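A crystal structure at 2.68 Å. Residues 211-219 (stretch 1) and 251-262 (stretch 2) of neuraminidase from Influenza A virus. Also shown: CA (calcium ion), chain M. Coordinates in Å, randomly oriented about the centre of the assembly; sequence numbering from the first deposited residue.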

# COMPACT_ATOMS: atom_id res chain seq x y z
N THR C 211 -28.35 -15.91 19.33
CA THR C 211 -29.41 -14.95 19.64
C THR C 211 -30.78 -15.58 19.35
O THR C 211 -31.03 -16.04 18.22
CB THR C 211 -29.25 -13.64 18.81
OG1 THR C 211 -27.95 -13.08 19.06
CG2 THR C 211 -30.32 -12.62 19.18
N ASN C 212 -31.65 -15.63 20.36
CA ASN C 212 -33.00 -16.13 20.12
C ASN C 212 -34.00 -14.99 19.89
O ASN C 212 -34.42 -14.30 20.85
CB ASN C 212 -33.48 -16.98 21.30
CG ASN C 212 -34.68 -17.84 20.95
OD1 ASN C 212 -35.55 -17.46 20.17
ND2 ASN C 212 -34.73 -19.03 21.54
N LEU C 213 -34.38 -14.80 18.62
CA LEU C 213 -35.34 -13.77 18.25
C LEU C 213 -36.82 -14.19 18.38
O LEU C 213 -37.74 -13.45 17.99
CB LEU C 213 -35.04 -13.16 16.87
CG LEU C 213 -33.71 -12.40 16.81
CD1 LEU C 213 -32.57 -13.34 16.40
CD2 LEU C 213 -33.80 -11.21 15.87
N TRP C 214 -37.03 -15.36 18.95
CA TRP C 214 -38.35 -15.95 19.02
C TRP C 214 -38.96 -15.92 20.42
O TRP C 214 -39.95 -15.21 20.64
CB TRP C 214 -38.29 -17.39 18.50
CG TRP C 214 -39.57 -18.17 18.62
CD1 TRP C 214 -40.84 -17.68 18.79
CD2 TRP C 214 -39.69 -19.60 18.57
NE1 TRP C 214 -41.74 -18.72 18.85
CE2 TRP C 214 -41.07 -19.90 18.72
CE3 TRP C 214 -38.78 -20.64 18.42
CZ2 TRP C 214 -41.54 -21.21 18.72
CZ3 TRP C 214 -39.25 -21.95 18.42
CH2 TRP C 214 -40.62 -22.22 18.57
N ASN C 215 -38.36 -16.66 21.35
CA ASN C 215 -39.00 -16.99 22.63
C ASN C 215 -38.05 -17.02 23.84
O ASN C 215 -38.33 -17.72 24.81
CB ASN C 215 -39.64 -18.37 22.50
CG ASN C 215 -38.66 -19.42 22.03
OD1 ASN C 215 -37.50 -19.12 21.76
ND2 ASN C 215 -39.12 -20.65 21.93
N ASP C 216 -36.95 -16.29 23.78
CA ASP C 216 -35.98 -16.28 24.89
C ASP C 216 -35.24 -14.96 24.99
O ASP C 216 -34.61 -14.55 24.03
CB ASP C 216 -34.94 -17.39 24.73
CG ASP C 216 -34.13 -17.62 25.99
OD1 ASP C 216 -34.46 -16.99 27.04
OD2 ASP C 216 -33.18 -18.43 25.96
N ALA C 217 -35.28 -14.33 26.17
CA ALA C 217 -34.53 -13.10 26.45
C ALA C 217 -33.15 -13.37 27.04
O ALA C 217 -32.36 -12.44 27.23
CB ALA C 217 -35.31 -12.21 27.40
N LYS C 218 -32.89 -14.64 27.37
CA LYS C 218 -31.52 -15.10 27.61
C LYS C 218 -30.92 -15.51 26.27
O LYS C 218 -31.60 -15.45 25.23
CB LYS C 218 -31.50 -16.31 28.54
CG LYS C 218 -31.95 -16.07 29.97
CD LYS C 218 -31.87 -17.40 30.71
CE LYS C 218 -32.66 -17.45 32.00
NZ LYS C 218 -32.58 -18.81 32.60
N ARG C 219 -29.67 -15.94 26.27
CA ARG C 219 -29.04 -16.33 25.00
C ARG C 219 -28.78 -17.83 24.94
O ARG C 219 -28.31 -18.42 25.91
CB ARG C 219 -27.76 -15.52 24.76
CG ARG C 219 -27.97 -14.00 24.70
CD ARG C 219 -26.68 -13.26 24.41
NE ARG C 219 -26.90 -11.86 24.02
CZ ARG C 219 -27.35 -11.47 22.83
NH1 ARG C 219 -27.64 -12.37 21.89
NH2 ARG C 219 -27.53 -10.19 22.58
N ASN C 251 -32.31 -16.86 39.42
CA ASN C 251 -31.64 -17.86 38.61
C ASN C 251 -32.54 -19.08 38.39
O ASN C 251 -33.13 -19.61 39.34
CB ASN C 251 -30.32 -18.28 39.25
CG ASN C 251 -29.30 -17.15 39.27
OD1 ASN C 251 -29.58 -16.03 38.85
ND2 ASN C 251 -28.11 -17.45 39.77
N TYR C 252 -32.66 -19.50 37.13
CA TYR C 252 -33.35 -20.75 36.78
C TYR C 252 -32.86 -21.28 35.44
O TYR C 252 -32.28 -20.53 34.64
CB TYR C 252 -34.87 -20.59 36.83
CG TYR C 252 -35.49 -19.55 35.92
CD1 TYR C 252 -35.59 -19.74 34.54
CD2 TYR C 252 -36.02 -18.38 36.46
CE1 TYR C 252 -36.19 -18.77 33.71
CE2 TYR C 252 -36.62 -17.42 35.65
CZ TYR C 252 -36.70 -17.61 34.28
OH TYR C 252 -37.30 -16.64 33.51
N CYS C 253 -33.09 -22.57 35.18
CA CYS C 253 -32.37 -23.21 34.08
C CYS C 253 -33.14 -23.42 32.78
O CYS C 253 -32.90 -24.39 32.06
CB CYS C 253 -31.70 -24.51 34.55
SG CYS C 253 -30.23 -24.22 35.57
N ASP C 254 -34.06 -22.51 32.47
CA ASP C 254 -34.71 -22.52 31.16
C ASP C 254 -35.06 -21.11 30.68
O ASP C 254 -34.70 -20.12 31.33
CB ASP C 254 -35.95 -23.43 31.11
CG ASP C 254 -36.68 -23.50 32.44
OD1 ASP C 254 -36.46 -22.62 33.30
OD2 ASP C 254 -37.48 -24.45 32.62
N LYS C 255 -35.76 -21.04 29.55
CA LYS C 255 -35.91 -19.78 28.83
C LYS C 255 -36.63 -18.72 29.64
O LYS C 255 -37.51 -19.03 30.46
CB LYS C 255 -36.64 -19.98 27.50
CG LYS C 255 -35.96 -20.91 26.49
CD LYS C 255 -36.97 -21.33 25.40
CE LYS C 255 -36.39 -22.32 24.41
NZ LYS C 255 -36.30 -23.72 24.93
N THR C 256 -36.25 -17.46 29.41
CA THR C 256 -37.04 -16.33 29.88
C THR C 256 -37.90 -15.84 28.71
O THR C 256 -37.50 -14.97 27.93
CB THR C 256 -36.14 -15.21 30.39
OG1 THR C 256 -35.34 -15.71 31.47
CG2 THR C 256 -36.97 -14.03 30.89
N THR C 257 -39.09 -16.41 28.59
CA THR C 257 -39.90 -16.21 27.40
C THR C 257 -40.46 -14.80 27.37
O THR C 257 -40.83 -14.27 26.31
CB THR C 257 -41.05 -17.23 27.34
OG1 THR C 257 -41.95 -17.01 28.44
CG2 THR C 257 -40.49 -18.67 27.38
N THR C 258 -40.51 -14.19 28.54
CA THR C 258 -40.98 -12.83 28.70
C THR C 258 -40.05 -11.89 27.95
O THR C 258 -38.86 -11.81 28.26
CB THR C 258 -40.99 -12.42 30.19
OG1 THR C 258 -41.47 -13.51 31.00
CG2 THR C 258 -41.85 -11.18 30.40
N GLU C 259 -40.61 -11.18 26.98
CA GLU C 259 -39.85 -10.30 26.10
C GLU C 259 -38.75 -11.03 25.31
O GLU C 259 -37.76 -10.42 24.90
CB GLU C 259 -39.27 -9.12 26.89
CG GLU C 259 -40.31 -8.11 27.35
CD GLU C 259 -39.89 -6.67 27.08
OE1 GLU C 259 -39.90 -6.25 25.90
OE2 GLU C 259 -39.54 -5.96 28.05
N GLY C 260 -38.94 -12.32 25.09
CA GLY C 260 -38.00 -13.10 24.29
C GLY C 260 -38.14 -13.00 22.77
O GLY C 260 -37.36 -13.62 22.04
N GLU C 261 -39.12 -12.26 22.27
CA GLU C 261 -39.22 -12.01 20.84
C GLU C 261 -38.24 -10.88 20.51
O GLU C 261 -38.08 -9.96 21.31
CB GLU C 261 -40.64 -11.61 20.45
CG GLU C 261 -40.83 -11.31 18.96
CD GLU C 261 -42.22 -10.78 18.61
OE1 GLU C 261 -43.10 -10.77 19.51
OE2 GLU C 261 -42.43 -10.37 17.44
N GLY C 262 -37.58 -10.94 19.35
CA GLY C 262 -36.60 -9.93 18.97
C GLY C 262 -35.21 -10.30 19.46
O GLY C 262 -34.99 -11.42 19.88
CA CA M . -34.83 -12.08 22.59

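Neither stretch forms a regular helix or strand across this contact, and several of its backbone groups are satisfied individually, by main chain, side chain or metal. Gly262 N donates to Leu213 O at 2.9 Å, and Ala217 N donates to Thr256 O, also at 2.9 Å. Between these two, Asp216 N reaches Gly260 O at 3.2 Å with a more bent angle of 139°.

Asp216 OD1 does double duty. Asp216 OD1 accepts from Thr256 N across the contact at 3.0 Å and from Lys218 N within its own stretch at 2.8 Å, so one carboxylate oxygen satisfies two backbone amides. Asn212 OD1 works the same way locally, accepting from Trp214 N at 2.8 Å and from Asn215 N at 3.2 Å; Asn215 N also lies near Gly260 O, but at a poor angle for bonding.

Asn212 O and Gly262 O, both acceptors, lie 3.1 Å apart and are not hydrogen-bonded to each other; both bind the calcium, whose positive charge can offset their repulsion, Asn212 O at 2.9 Å and Gly262 O at 2.8 Å from CA. Asp216 O joins them, 2.9 Å from CA, so the metal ties the two stretches together.

Lys218 extends with chi2, chi3 and chi4 all t to place Lys218 NZ 2.8 Å from Asp254 O, a hydrogen bond, and 2.7 Å from Tyr252 O. Lys218 CE passes 3.2 Å from Thr256 OG1, and Thr256 OG1 donates to Tyr252 OH at 3.0 Å.

The glycines follow separate rules. A type II turn from Thr257 to Gly260, closed by Gly260 N to Thr257 O at 3.0 Å, brings Gly260 against the other backbone; an ideal CB on Gly260 would lie 2.3 Å from Asp216 N, a clash. At Gly262 the constraint is conformational: with phi/psi of 90/-168, a CB would jam against the preceding carbonyl oxygen.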